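Local coordinates for quinonprotein alcohol dehydrogenase-like protein (Bacteroides thetaiotaomicron VPI-5482, PDB 4R5O), which is of unknown function but binds calcium and joins an immunoglobulin-like beta-sandwich domain to a seven-bladed beta-propeller, at residues H14-L19 with I81-G86; T22-S27 with L36-E41; Y50-N55 with P63-K68; A75-I80 with M90-S95. All coordinates share one frame; numbering follows the deposited sequence.

Interaction 1 of 4, residues H14-L19 with I81-G86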
loop_
_atom_site.group_PDB
_atom_site.type_symbol
_atom_site.label_atom_id
_atom_site.label_comp_id
_atom_site.label_asym_id
_atom_site.label_seq_id
_atom_site.Cartn_x
_atom_site.Cartn_y
_atom_site.Cartn_z
ATOM N N HIS A 14 -24.595 -14.359 -43.880
ATOM C CA HIS A 14 -24.061 -15.676 -43.609
ATOM C C HIS A 14 -23.062 -15.641 -42.457
ATOM O O HIS A 14 -22.796 -16.699 -41.872
ATOM C CB HIS A 14 -23.411 -16.245 -44.869
ATOM C CG HIS A 14 -24.358 -16.416 -46.021
ATOM N ND1 HIS A 14 -24.421 -15.486 -47.047
ATOM C CD2 HIS A 14 -25.277 -17.386 -46.250
ATOM C CE1 HIS A 14 -25.352 -15.932 -47.875
ATOM N NE2 HIS A 14 -25.899 -17.067 -47.433
ATOM N N TYR A 15 -22.563 -14.426 -42.070
ATOM C CA TYR A 15 -21.678 -14.291 -40.912
ATOM C C TYR A 15 -22.503 -14.569 -39.621
ATOM O O TYR A 15 -23.738 -14.601 -39.693
ATOM C CB TYR A 15 -20.960 -12.928 -40.863
ATOM C CG TYR A 15 -21.841 -11.701 -40.856
ATOM C CD1 TYR A 15 -22.491 -11.290 -39.696
ATOM C CD2 TYR A 15 -21.903 -10.861 -41.967
ATOM C CE1 TYR A 15 -23.300 -10.152 -39.682
ATOM C CE2 TYR A 15 -22.669 -9.694 -41.951
ATOM C CZ TYR A 15 -23.376 -9.348 -40.808
ATOM O OH TYR A 15 -24.129 -8.200 -40.774
ATOM N N PRO A 16 -21.871 -14.821 -38.444
ATOM C CA PRO A 16 -22.668 -15.183 -37.259
ATOM C C PRO A 16 -23.733 -14.134 -36.900
ATOM O O PRO A 16 -23.448 -12.937 -36.868
ATOM C CB PRO A 16 -21.612 -15.284 -36.160
ATOM C CG PRO A 16 -20.376 -15.662 -36.876
ATOM C CD PRO A 16 -20.423 -14.886 -38.146
ATOM N N ASN A 17 -24.971 -14.606 -36.666
ATOM C CA ASN A 17 -26.135 -13.804 -36.266
ATOM C C ASN A 17 -26.491 -14.121 -34.811
ATOM O O ASN A 17 -27.086 -15.162 -34.527
ATOM C CB ASN A 17 -27.338 -14.043 -37.198
ATOM C CG ASN A 17 -27.120 -13.604 -38.624
ATOM O OD1 ASN A 17 -26.761 -12.456 -38.899
ATOM N ND2 ASN A 17 -27.428 -14.473 -39.571
ATOM N N VAL A 18 -26.070 -13.237 -33.895
ATOM C CA VAL A 18 -26.273 -13.320 -32.452
ATOM C C VAL A 18 -27.688 -12.801 -32.121
ATOM O O VAL A 18 -28.028 -11.691 -32.515
ATOM C CB VAL A 18 -25.150 -12.513 -31.748
ATOM C CG1 VAL A 18 -25.426 -12.304 -30.265
ATOM C CG2 VAL A 18 -23.814 -13.192 -31.936
ATOM N N LEU A 19 -28.517 -13.606 -31.426
ATOM C CA LEU A 19 -29.882 -13.191 -31.067
ATOM C C LEU A 19 -29.812 -12.027 -30.053
ATOM O O LEU A 19 -28.901 -11.989 -29.240
ATOM C CB LEU A 19 -30.708 -14.372 -30.521
ATOM N N ILE A 81 -16.879 -13.696 -32.802
ATOM C CA ILE A 81 -17.466 -14.935 -33.334
ATOM C C ILE A 81 -17.210 -14.922 -34.831
ATOM O O ILE A 81 -17.588 -13.964 -35.510
ATOM C CB ILE A 81 -18.960 -15.121 -32.969
ATOM C CG1 ILE A 81 -19.212 -14.762 -31.487
ATOM C CG2 ILE A 81 -19.426 -16.548 -33.341
ATOM C CD1 ILE A 81 -20.602 -14.696 -31.078
ATOM N N LYS A 82 -16.527 -15.967 -35.320
ATOM C CA LYS A 82 -16.045 -16.134 -36.693
ATOM C C LYS A 82 -16.601 -17.401 -37.362
ATOM O O LYS A 82 -16.719 -18.428 -36.704
ATOM C CB LYS A 82 -14.507 -16.229 -36.573
ATOM C CG LYS A 82 -13.667 -16.381 -37.828
ATOM C CD LYS A 82 -12.186 -16.384 -37.418
ATOM C CE LYS A 82 -11.217 -16.591 -38.557
ATOM N NZ LYS A 82 -9.806 -16.561 -38.082
ATOM N N ASN A 83 -16.924 -17.333 -38.667
ATOM C CA ASN A 83 -17.315 -18.495 -39.495
ATOM C C ASN A 83 -16.750 -18.269 -40.905
ATOM O O ASN A 83 -16.172 -17.214 -41.159
ATOM C CB ASN A 83 -18.839 -18.780 -39.506
ATOM C CG ASN A 83 -19.737 -17.792 -40.215
ATOM O OD1 ASN A 83 -19.303 -16.816 -40.838
ATOM N ND2 ASN A 83 -21.035 -18.040 -40.139
ATOM N N LYS A 84 -16.931 -19.232 -41.817
ATOM C CA LYS A 84 -16.405 -19.222 -43.186
ATOM C C LYS A 84 -16.706 -17.890 -43.921
ATOM O O LYS A 84 -15.852 -17.404 -44.669
ATOM C CB LYS A 84 -17.013 -20.405 -43.971
ATOM C CG LYS A 84 -16.352 -20.691 -45.319
ATOM C CD LYS A 84 -16.995 -21.870 -46.040
ATOM C CE LYS A 84 -16.375 -22.091 -47.402
ATOM N NZ LYS A 84 -16.935 -23.284 -48.093
ATOM N N TYR A 85 -17.869 -17.276 -43.636
ATOM C CA TYR A 85 -18.390 -16.096 -44.319
ATOM C C TYR A 85 -18.062 -14.751 -43.645
ATOM O O TYR A 85 -18.099 -13.722 -44.328
ATOM C CB TYR A 85 -19.906 -16.208 -44.419
ATOM C CG TYR A 85 -20.337 -17.470 -45.137
ATOM C CD1 TYR A 85 -20.314 -17.548 -46.524
ATOM C CD2 TYR A 85 -20.777 -18.583 -44.428
ATOM C CE1 TYR A 85 -20.684 -18.714 -47.192
ATOM C CE2 TYR A 85 -21.174 -19.748 -45.086
ATOM C CZ TYR A 85 -21.124 -19.809 -46.469
ATOM O OH TYR A 85 -21.507 -20.955 -47.132
ATOM N N GLY A 86 -17.740 -14.743 -42.363
ATOM C CA GLY A 86 -17.411 -13.492 -41.696
ATOM C C GLY A 86 -17.097 -13.591 -40.222
ATOM O O GLY A 86 -17.168 -14.665 -39.619
#
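N83 and H14 are joined by the hydrogen bond that crosses this contact. N83 ND2 donates to H14 O over 2.8 Å, with an angle of 161° at the hydrogen. The donor lies in the plane of the H14 carbonyl. Chi1 of 69° puts N83 CG between the backbone N and the carbonyl carbon, with the amide lying between H14 O and the turn. OD1 of the same amide takes weak bonds from Y85 N and G86 N within the type I turn N83-G86. An alanine here would probably leave H14 O without this donor and the turn without its side-chain acceptor. H14 CB makes a CH-pi contact over one face of the Y85 ring, 3.7 Å from its centroid; the two rings themselves meet obliquely. The apolar contacts centre on I81. P16 CG meets I81 CG2 at 3.8 Å as the two side chains slide past each other in opposite directions. V18 CG2 meets I81 CD1 at 3.6 Å. Segment 14-19 runs beside the turn of hairpin 74-83/86-97, where P16 also touches V88 and V18 touches M90.

Interaction 2 of 4, residues T22-S27 with L36-E41. With CA (calcium ion), chain J.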
loop_
_atom_site.group_PDB
_atom_site.type_symbol
_atom_site.label_atom_id
_atom_site.label_comp_id
_atom_site.label_asym_id
_atom_site.label_seq_id
_atom_site.Cartn_x
_atom_site.Cartn_y
_atom_site.Cartn_z
ATOM N N THR A 22 -28.609 -11.799 -26.050
ATOM C CA THR A 22 -27.856 -13.017 -25.726
ATOM C C THR A 22 -26.377 -12.621 -25.365
ATOM O O THR A 22 -25.562 -13.475 -24.999
ATOM C CB THR A 22 -27.965 -14.015 -26.883
ATOM O OG1 THR A 22 -27.761 -15.333 -26.423
ATOM C CG2 THR A 22 -27.053 -13.719 -28.008
ATOM N N PHE A 23 -26.065 -11.319 -25.457
ATOM C CA PHE A 23 -24.781 -10.713 -25.114
ATOM C C PHE A 23 -25.060 -9.390 -24.432
ATOM O O PHE A 23 -25.876 -8.612 -24.928
ATOM C CB PHE A 23 -23.866 -10.548 -26.340
ATOM C CG PHE A 23 -22.474 -10.068 -25.987
ATOM C CD1 PHE A 23 -21.473 -10.972 -25.651
ATOM C CD2 PHE A 23 -22.174 -8.713 -25.967
ATOM C CE1 PHE A 23 -20.190 -10.527 -25.313
ATOM C CE2 PHE A 23 -20.899 -8.268 -25.612
ATOM C CZ PHE A 23 -19.908 -9.177 -25.295
ATOM N N PRO A 24 -24.447 -9.133 -23.267
ATOM C CA PRO A 24 -24.775 -7.911 -22.512
ATOM C C PRO A 24 -24.522 -6.610 -23.294
ATOM O O PRO A 24 -23.459 -6.369 -23.882
ATOM C CB PRO A 24 -23.859 -7.983 -21.289
ATOM C CG PRO A 24 -22.877 -9.066 -21.569
ATOM C CD PRO A 24 -23.495 -9.989 -22.528
ATOM N N THR A 25 -25.550 -5.768 -23.268
ATOM C CA THR A 25 -25.630 -4.470 -23.939
ATOM C C THR A 25 -25.212 -3.351 -22.970
ATOM O O THR A 25 -25.067 -2.197 -23.393
ATOM C CB THR A 25 -27.058 -4.258 -24.487
ATOM O OG1 THR A 25 -27.113 -2.981 -25.110
ATOM C CG2 THR A 25 -28.167 -4.394 -23.409
ATOM N N GLU A 26 -24.991 -3.703 -21.687
ATOM C CA GLU A 26 -24.560 -2.771 -20.652
ATOM C C GLU A 26 -23.480 -3.404 -19.761
ATOM O O GLU A 26 -23.387 -4.627 -19.675
ATOM C CB GLU A 26 -25.746 -2.294 -19.796
ATOM C CG GLU A 26 -26.504 -3.369 -19.031
ATOM C CD GLU A 26 -27.512 -2.859 -18.014
ATOM O OE1 GLU A 26 -27.955 -1.691 -18.127
ATOM O OE2 GLU A 26 -27.854 -3.633 -17.091
ATOM N N SER A 27 -22.678 -2.557 -19.101
ATOM C CA SER A 27 -21.603 -2.971 -18.213
ATOM C C SER A 27 -22.177 -3.775 -17.040
ATOM O O SER A 27 -23.185 -3.395 -16.455
ATOM C CB SER A 27 -20.821 -1.755 -17.726
ATOM O OG SER A 27 -19.729 -2.130 -16.900
ATOM N N LEU A 36 -19.735 -14.749 -13.862
ATOM C CA LEU A 36 -20.239 -14.097 -15.073
ATOM C C LEU A 36 -20.365 -15.135 -16.160
ATOM O O LEU A 36 -19.352 -15.726 -16.553
ATOM C CB LEU A 36 -19.343 -12.912 -15.529
ATOM C CG LEU A 36 -19.709 -12.224 -16.848
ATOM C CD1 LEU A 36 -21.040 -11.507 -16.766
ATOM C CD2 LEU A 36 -18.685 -11.227 -17.229
ATOM N N GLU A 37 -21.604 -15.393 -16.615
ATOM C CA GLU A 37 -21.839 -16.321 -17.717
ATOM C C GLU A 37 -22.526 -15.621 -18.873
ATOM O O GLU A 37 -23.549 -14.977 -18.686
ATOM C CB GLU A 37 -22.662 -17.552 -17.315
ATOM C CG GLU A 37 -21.949 -18.616 -16.501
ATOM C CD GLU A 37 -22.752 -19.904 -16.372
ATOM O OE1 GLU A 37 -23.828 -20.010 -17.007
ATOM O OE2 GLU A 37 -22.299 -20.818 -15.645
ATOM N N ILE A 38 -21.959 -15.730 -20.066
ATOM C CA ILE A 38 -22.547 -15.162 -21.288
ATOM C C ILE A 38 -22.616 -16.275 -22.298
ATOM O O ILE A 38 -21.577 -16.847 -22.616
ATOM C CB ILE A 38 -21.789 -13.919 -21.841
ATOM C CG1 ILE A 38 -21.568 -12.833 -20.755
ATOM C CG2 ILE A 38 -22.497 -13.363 -23.096
ATOM C CD1 ILE A 38 -20.422 -11.899 -21.023
ATOM N N THR A 39 -23.810 -16.594 -22.798
ATOM C CA THR A 39 -23.923 -17.662 -23.775
ATOM C C THR A 39 -24.578 -17.072 -25.020
ATOM O O THR A 39 -25.806 -17.126 -25.131
ATOM C CB THR A 39 -24.680 -18.885 -23.202
ATOM O OG1 THR A 39 -24.096 -19.288 -21.954
ATOM C CG2 THR A 39 -24.717 -20.054 -24.176
ATOM N N PRO A 40 -23.786 -16.497 -25.959
ATOM C CA PRO A 40 -24.389 -15.934 -27.176
ATOM C C PRO A 40 -25.096 -17.013 -27.972
ATOM O O PRO A 40 -24.562 -18.115 -28.110
ATOM C CB PRO A 40 -23.194 -15.356 -27.940
ATOM C CG PRO A 40 -22.135 -15.175 -26.912
ATOM C CD PRO A 40 -22.322 -16.327 -25.969
ATOM N N GLU A 41 -26.322 -16.730 -28.418
ATOM C CA GLU A 41 -27.106 -17.672 -29.198
ATOM C C GLU A 41 -27.062 -17.275 -30.647
ATOM O O GLU A 41 -27.501 -16.183 -31.026
ATOM C CB GLU A 41 -28.552 -17.783 -28.706
ATOM C CG GLU A 41 -28.668 -18.541 -27.394
ATOM C CD GLU A 41 -30.073 -18.876 -26.939
ATOM O OE1 GLU A 41 -31.001 -18.953 -27.782
ATOM O OE2 GLU A 41 -30.218 -19.142 -25.727
HETATM CA CA CA J . -21.587 -22.805 -15.190
HETATM O O HOH W 1 -25.785 -14.586 -22.314
#
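T22 and P40 have the nearest CA atoms of the two segments, 4.8 Å apart (T22 CA to P40 CA); segment 22-27 is irregular, and strand 36-38 gives way to loop at T39. The T22 hydroxyl bridges two backbone groups. OG1 lies anti to the T22 backbone N (chi1 -156°), which turns it to the T39-E41 backbone. It donates to T39 O over 3.0 Å, tilted from the plane of that carbonyl. It also accepts a weak bond of 2.8 Å from E41 N. An alanine here would probably leave T39 O and E41 N without the hydroxyl that links them to segment 22-27. One water adds a second link: it donates to T22 O and accepts from T39 N.

F23, I38 and P40 are buried in the immunoglobulin-like sandwich, with P24 at the margin. Strand 35-38 pairs with strand 65-68 in the smaller sheet, and I38 points inward from it. I38 CG2 touches F23 CD1 at 3.6 Å. P24 and I38 reach toward each other tip to tip, with P24 CD 3.6 Å from I38 CG2. P40 CG lies at the edge of the F23 ring, near its plane. F23 also packs on W52, C79 and M90 of the larger sheet. E37, on the same strand as I38, makes no contact with segment 22-27. Its OE2 binds a calcium ion at 2.2 Å.

Interaction 3 of 4, residues Y50-N55 with P63-K68. With ACT (acetate ion), chain H.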
loop_
_atom_site.group_PDB
_atom_site.type_symbol
_atom_site.label_atom_id
_atom_site.label_comp_id
_atom_site.label_asym_id
_atom_site.label_seq_id
_atom_site.Cartn_x
_atom_site.Cartn_y
_atom_site.Cartn_z
ATOM N N TYR A 50 -15.336 -19.127 -31.544
ATOM C CA TYR A 50 -15.387 -17.995 -30.617
ATOM C C TYR A 50 -13.997 -17.623 -30.098
ATOM O O TYR A 50 -13.086 -18.454 -30.077
ATOM C CB TYR A 50 -16.307 -18.349 -29.424
ATOM C CG TYR A 50 -17.764 -18.610 -29.771
ATOM C CD1 TYR A 50 -18.146 -19.770 -30.442
ATOM C CD2 TYR A 50 -18.771 -17.775 -29.300
ATOM C CE1 TYR A 50 -19.485 -20.030 -30.738
ATOM C CE2 TYR A 50 -20.118 -18.041 -29.566
ATOM C CZ TYR A 50 -20.471 -19.175 -30.276
ATOM O OH TYR A 50 -21.798 -19.443 -30.537
ATOM N N SER A 51 -13.852 -16.366 -29.651
ATOM C CA SER A 51 -12.646 -15.804 -29.053
ATOM C C SER A 51 -13.062 -14.768 -28.033
ATOM O O SER A 51 -13.630 -13.734 -28.386
ATOM C CB SER A 51 -11.719 -15.218 -30.114
ATOM O OG SER A 51 -10.526 -14.664 -29.576
ATOM N N TRP A 52 -12.852 -15.087 -26.763
ATOM C CA TRP A 52 -13.214 -14.224 -25.643
ATOM C C TRP A 52 -11.982 -13.534 -25.132
ATOM O O TRP A 52 -11.067 -14.204 -24.644
ATOM C CB TRP A 52 -13.897 -15.040 -24.529
ATOM C CG TRP A 52 -15.214 -15.638 -24.934
ATOM C CD1 TRP A 52 -15.418 -16.846 -25.529
ATOM C CD2 TRP A 52 -16.511 -15.041 -24.780
ATOM N NE1 TRP A 52 -16.768 -17.056 -25.725
ATOM C CE2 TRP A 52 -17.460 -15.958 -25.291
ATOM C CE3 TRP A 52 -16.968 -13.828 -24.233
ATOM C CZ2 TRP A 52 -18.839 -15.714 -25.244
ATOM C CZ3 TRP A 52 -18.332 -13.570 -24.229
ATOM C CH2 TRP A 52 -19.255 -14.511 -24.716
ATOM N N LEU A 53 -11.941 -12.197 -25.278
ATOM C CA LEU A 53 -10.802 -11.401 -24.858
ATOM C C LEU A 53 -11.129 -10.650 -23.594
ATOM O O LEU A 53 -12.062 -9.842 -23.580
ATOM C CB LEU A 53 -10.347 -10.410 -25.957
ATOM C CG LEU A 53 -10.168 -10.955 -27.385
ATOM C CD1 LEU A 53 -9.701 -9.868 -28.304
ATOM C CD2 LEU A 53 -9.187 -12.103 -27.456
ATOM N N VAL A 54 -10.365 -10.935 -22.529
ATOM C CA VAL A 54 -10.439 -10.259 -21.228
ATOM C C VAL A 54 -9.271 -9.294 -21.197
ATOM O O VAL A 54 -8.123 -9.714 -21.337
ATOM C CB VAL A 54 -10.459 -11.243 -20.036
ATOM C CG1 VAL A 54 -10.480 -10.480 -18.715
ATOM C CG2 VAL A 54 -11.647 -12.201 -20.137
ATOM N N ASN A 55 -9.571 -7.999 -21.158
ATOM C CA ASN A 55 -8.585 -6.911 -21.237
ATOM C C ASN A 55 -7.624 -7.132 -22.449
ATOM O O ASN A 55 -6.407 -6.971 -22.324
ATOM C CB ASN A 55 -7.809 -6.768 -19.939
ATOM C CG ASN A 55 -8.664 -6.298 -18.802
ATOM O OD1 ASN A 55 -9.473 -5.375 -18.947
ATOM N ND2 ASN A 55 -8.462 -6.882 -17.629
ATOM N N PRO A 63 -18.031 -21.652 -26.662
ATOM C CA PRO A 63 -19.174 -20.835 -27.139
ATOM C C PRO A 63 -19.918 -20.105 -26.022
ATOM O O PRO A 63 -20.856 -19.349 -26.285
ATOM C CB PRO A 63 -20.118 -21.856 -27.796
ATOM C CG PRO A 63 -19.642 -23.172 -27.409
ATOM C CD PRO A 63 -18.287 -23.099 -26.807
ATOM N N THR A 64 -19.498 -20.330 -24.788
ATOM C CA THR A 64 -20.098 -19.766 -23.593
ATOM C C THR A 64 -18.943 -19.280 -22.681
ATOM O O THR A 64 -17.941 -19.981 -22.508
ATOM C CB THR A 64 -21.048 -20.814 -22.941
ATOM O OG1 THR A 64 -21.507 -20.339 -21.683
ATOM C CG2 THR A 64 -20.403 -22.188 -22.760
ATOM N N PHE A 65 -19.065 -18.049 -22.163
ATOM C CA PHE A 65 -18.062 -17.437 -21.302
ATOM C C PHE A 65 -18.405 -17.643 -19.838
ATOM O O PHE A 65 -19.471 -17.222 -19.398
ATOM C CB PHE A 65 -17.955 -15.932 -21.616
ATOM C CG PHE A 65 -16.989 -15.118 -20.780
ATOM C CD1 PHE A 65 -15.609 -15.229 -20.966
ATOM C CD2 PHE A 65 -17.455 -14.171 -19.873
ATOM C CE1 PHE A 65 -14.717 -14.461 -20.208
ATOM C CE2 PHE A 65 -16.558 -13.407 -19.110
ATOM C CZ PHE A 65 -15.198 -13.561 -19.283
ATOM N N SER A 66 -17.497 -18.259 -19.074
ATOM C CA SER A 66 -17.693 -18.438 -17.640
ATOM C C SER A 66 -16.479 -17.867 -16.935
ATOM O O SER A 66 -15.347 -18.216 -17.273
ATOM C CB SER A 66 -17.941 -19.898 -17.293
ATOM O OG SER A 66 -18.245 -20.033 -15.914
ATOM N N TYR A 67 -16.705 -16.918 -16.017
ATOM C CA TYR A 67 -15.612 -16.250 -15.300
ATOM C C TYR A 67 -16.026 -16.002 -13.854
ATOM O O TYR A 67 -16.939 -15.202 -13.635
ATOM C CB TYR A 67 -15.275 -14.931 -16.020
ATOM C CG TYR A 67 -13.998 -14.253 -15.596
ATOM C CD1 TYR A 67 -13.966 -13.408 -14.494
ATOM C CD2 TYR A 67 -12.850 -14.348 -16.371
ATOM C CE1 TYR A 67 -12.792 -12.762 -14.112
ATOM C CE2 TYR A 67 -11.681 -13.667 -16.027
ATOM C CZ TYR A 67 -11.652 -12.880 -14.891
ATOM O OH TYR A 67 -10.485 -12.222 -14.559
ATOM N N LYS A 68 -15.387 -16.691 -12.874
ATOM C CA LYS A 68 -15.738 -16.500 -11.464
ATOM C C LYS A 68 -15.146 -15.184 -10.946
ATOM O O LYS A 68 -13.952 -14.923 -11.132
ATOM C CB LYS A 68 -15.278 -17.682 -10.584
HETATM C C ACT H . -7.568 -9.121 -14.972
HETATM O O ACT H . -6.998 -8.327 -15.751
HETATM O OXT ACT H . -8.829 -9.217 -14.799
HETATM C CH3 ACT H . -6.643 -10.068 -14.176
#
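Strands 50-54 and 65-68 run in roughly the same direction, 27° apart, with their axes 9.6 Å from each other; W52 packs on F65 between them. The spacing is that of strands in two packed sheets. Y50 and P63 cross at about a right angle. P63 CA stands over the centre of the Y50 ring, 3.5 Å from its centroid, and P63 CB meets Y50 CE1 at 3.5 Å. F65 CB sits over one face of the W52 indole, 3.3 Å from the centroid of its six-membered ring. The F65 and W52 rings are near parallel but slid apart, so they barely overlap. V54 CG2 touches F65 CE1 at 3.8 Å. The polar end of W52 is satisfied elsewhere: NE1 donates to E62 O. At the far end N55 ND2 makes a weak bond to an acetate ion, probably from the crystallisation liquor. Across the two segments the contacts are CH-pi and apolar packing. W52 and F65 are buried, consistent with an apolar core between the sheets, while Y50 and P63 lie toward its margin.

Interaction 4 of 4, residues A75-I80 with M90-S95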
loop_
_atom_site.group_PDB
_atom_site.type_symbol
_atom_site.label_atom_id
_atom_site.label_comp_id
_atom_site.label_asym_id
_atom_site.label_seq_id
_atom_site.Cartn_x
_atom_site.Cartn_y
_atom_site.Cartn_z
ATOM N N ALA A 75 -12.740 -5.258 -15.779
ATOM C CA ALA A 75 -12.215 -5.781 -17.034
ATOM C C ALA A 75 -13.093 -5.408 -18.219
ATOM O O ALA A 75 -14.292 -5.210 -18.065
ATOM C CB ALA A 75 -12.094 -7.300 -16.959
ATOM N N ASP A 76 -12.465 -5.288 -19.394
ATOM C CA ASP A 76 -13.097 -5.081 -20.688
ATOM C C ASP A 76 -13.273 -6.445 -21.303
ATOM O O ASP A 76 -12.387 -7.294 -21.164
ATOM C CB ASP A 76 -12.278 -4.126 -21.582
ATOM C CG ASP A 76 -12.329 -2.660 -21.198
ATOM O OD1 ASP A 76 -13.450 -2.098 -21.145
ATOM O OD2 ASP A 76 -11.247 -2.033 -21.098
ATOM N N LEU A 77 -14.420 -6.700 -21.920
ATOM C CA LEU A 77 -14.656 -8.007 -22.507
ATOM C C LEU A 77 -15.139 -7.884 -23.944
ATOM O O LEU A 77 -16.094 -7.155 -24.232
ATOM C CB LEU A 77 -15.678 -8.784 -21.666
ATOM C CG LEU A 77 -16.129 -10.167 -22.142
ATOM C CD1 LEU A 77 -15.001 -11.189 -22.110
ATOM C CD2 LEU A 77 -17.210 -10.634 -21.293
ATOM N N SER A 78 -14.459 -8.613 -24.839
ATOM C CA SER A 78 -14.822 -8.710 -26.246
ATOM C C SER A 78 -15.129 -10.137 -26.605
ATOM O O SER A 78 -14.543 -11.084 -26.058
ATOM C CB SER A 78 -13.727 -8.169 -27.161
ATOM O OG SER A 78 -13.534 -6.781 -26.961
ATOM N N CYS A 79 -16.053 -10.288 -27.542
ATOM C CA CYS A 79 -16.425 -11.586 -28.052
ATOM C C CYS A 79 -16.391 -11.521 -29.543
ATOM O O CYS A 79 -17.185 -10.800 -30.152
ATOM C CB CYS A 79 -17.783 -12.027 -27.525
ATOM S SG CYS A 79 -18.323 -13.612 -28.175
ATOM N N ILE A 80 -15.435 -12.235 -30.132
ATOM C CA ILE A 80 -15.287 -12.318 -31.573
ATOM C C ILE A 80 -15.811 -13.678 -31.995
ATOM O O ILE A 80 -15.298 -14.698 -31.539
ATOM C CB ILE A 80 -13.822 -12.060 -32.019
ATOM C CG1 ILE A 80 -13.224 -10.803 -31.331
ATOM C CG2 ILE A 80 -13.739 -11.970 -33.537
ATOM C CD1 ILE A 80 -11.780 -10.623 -31.488
HETATM N N MSE A 90 -18.476 -8.067 -30.487
HETATM C CA MSE A 90 -19.261 -7.364 -29.469
HETATM C C MSE A 90 -18.413 -7.073 -28.284
HETATM O O MSE A 90 -17.585 -7.900 -27.934
HETATM C CB MSE A 90 -20.461 -8.178 -29.037
HETATM C CG MSE A 90 -21.452 -8.400 -30.118
HETATM SE SE MSE A 90 -22.370 -10.018 -29.751
HETATM C CE MSE A 90 -20.752 -11.268 -29.832
ATOM N N SER A 91 -18.635 -5.938 -27.631
ATOM C CA SER A 91 -17.849 -5.576 -26.459
ATOM C C SER A 91 -18.735 -5.090 -25.314
ATOM O O SER A 91 -19.821 -4.529 -25.522
ATOM C CB SER A 91 -16.826 -4.501 -26.809
ATOM O OG SER A 91 -15.921 -5.010 -27.775
ATOM N N THR A 92 -18.264 -5.359 -24.098
ATOM C CA THR A 92 -18.883 -4.921 -22.855
ATOM C C THR A 92 -17.750 -4.840 -21.825
ATOM O O THR A 92 -16.574 -4.952 -22.181
ATOM C CB THR A 92 -20.087 -5.820 -22.417
ATOM O OG1 THR A 92 -20.766 -5.166 -21.346
ATOM C CG2 THR A 92 -19.673 -7.258 -22.003
ATOM N N SER A 93 -18.107 -4.609 -20.567
ATOM C CA SER A 93 -17.158 -4.574 -19.472
ATOM C C SER A 93 -17.825 -5.158 -18.238
ATOM O O SER A 93 -19.053 -5.270 -18.192
ATOM C CB SER A 93 -16.640 -3.160 -19.237
ATOM O OG SER A 93 -17.705 -2.266 -18.968
ATOM N N PHE A 94 -17.016 -5.633 -17.291
ATOM C CA PHE A 94 -17.528 -6.189 -16.047
ATOM C C PHE A 94 -16.623 -5.771 -14.901
ATOM O O PHE A 94 -15.461 -5.402 -15.112
ATOM C CB PHE A 94 -17.691 -7.711 -16.103
ATOM C CG PHE A 94 -16.445 -8.543 -16.231
ATOM C CD1 PHE A 94 -15.954 -8.895 -17.474
ATOM C CD2 PHE A 94 -15.824 -9.062 -15.111
ATOM C CE1 PHE A 94 -14.856 -9.740 -17.591
ATOM C CE2 PHE A 94 -14.717 -9.887 -15.231
ATOM C CZ PHE A 94 -14.249 -10.233 -16.470
ATOM N N SER A 95 -17.200 -5.756 -13.698
ATOM C CA SER A 95 -16.524 -5.377 -12.464
ATOM C C SER A 95 -17.212 -6.021 -11.295
ATOM O O SER A 95 -18.358 -6.429 -11.406
ATOM C CB SER A 95 -16.490 -3.855 -12.305
ATOM O OG SER A 95 -17.803 -3.322 -12.232
#
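A75 and F94 form a hydrogen-bonded pair of two antiparallel strands, followed by L77 with T92 and C79 with M90. Each of these pairs has two backbone bonds. A75 N donates to F94 O at 2.8 Å, and M90 N donates to C79 O at 3.0 Å. The bond from L77 N to T92 O is also 2.8 Å. D76-S93 and S78-S91 are the non-hydrogen-bonded pairs between them.

Polar side chains meet on the face that carries D76, S78, S91 and S93. S78 OG and S91 OG are hydrogen-bonded at 3.1 Å, and either could be the donor. S93 OG turns instead to S27 OG.

The other face carries A75, L77, C79, M90 and F94, and also T92, whose OG1 bonds weakly to E26 O. Chi1 of 66° puts F94 CG between the backbone N and the carbonyl carbon, and the ring lies against A75. A75 CB lies over one face of the F94 ring, 3.9 Å from its centroid, while L77 CB is at the ring edge. M90 is modelled as selenomethionine; its chain bends at chi3 (-62°), and CE comes 3.8 Å from C79 SG. L77 also packs on I38 and W52, and F94 meets Y67 edge-to-face.

This is a beta hairpin of strands 74-83 and 86-97. The face carrying L77, C79 and F94 looks into the core, as in an immunoglobulin-like sandwich.

All four contacts lie in the sandwich domain. Interactions 2, 3 and 4 are close together, with centres 8 to 10 Å apart; the centre of interaction 1 lies 17 to 18 Å from each. Interactions 3 and 4 share the larger sheet: S51 O and I80 N are 2.9 Å apart. Interactions 2 and 3 share the smaller one, where I38 O lies 2.8 Å from F65 N. Across the core, I38 CD1 of interaction 2 meets L77 CD2 of interaction 4 at 3.5 Å. I81 CD1 of interaction 1 reaches M90 CE of interaction 4 at 3.7 Å. The calcium ion is bound by E37 of interaction 2, whose side chain is exposed; the nearest atom of the T64 side chain of interaction 3 is about 7 Å from the ion.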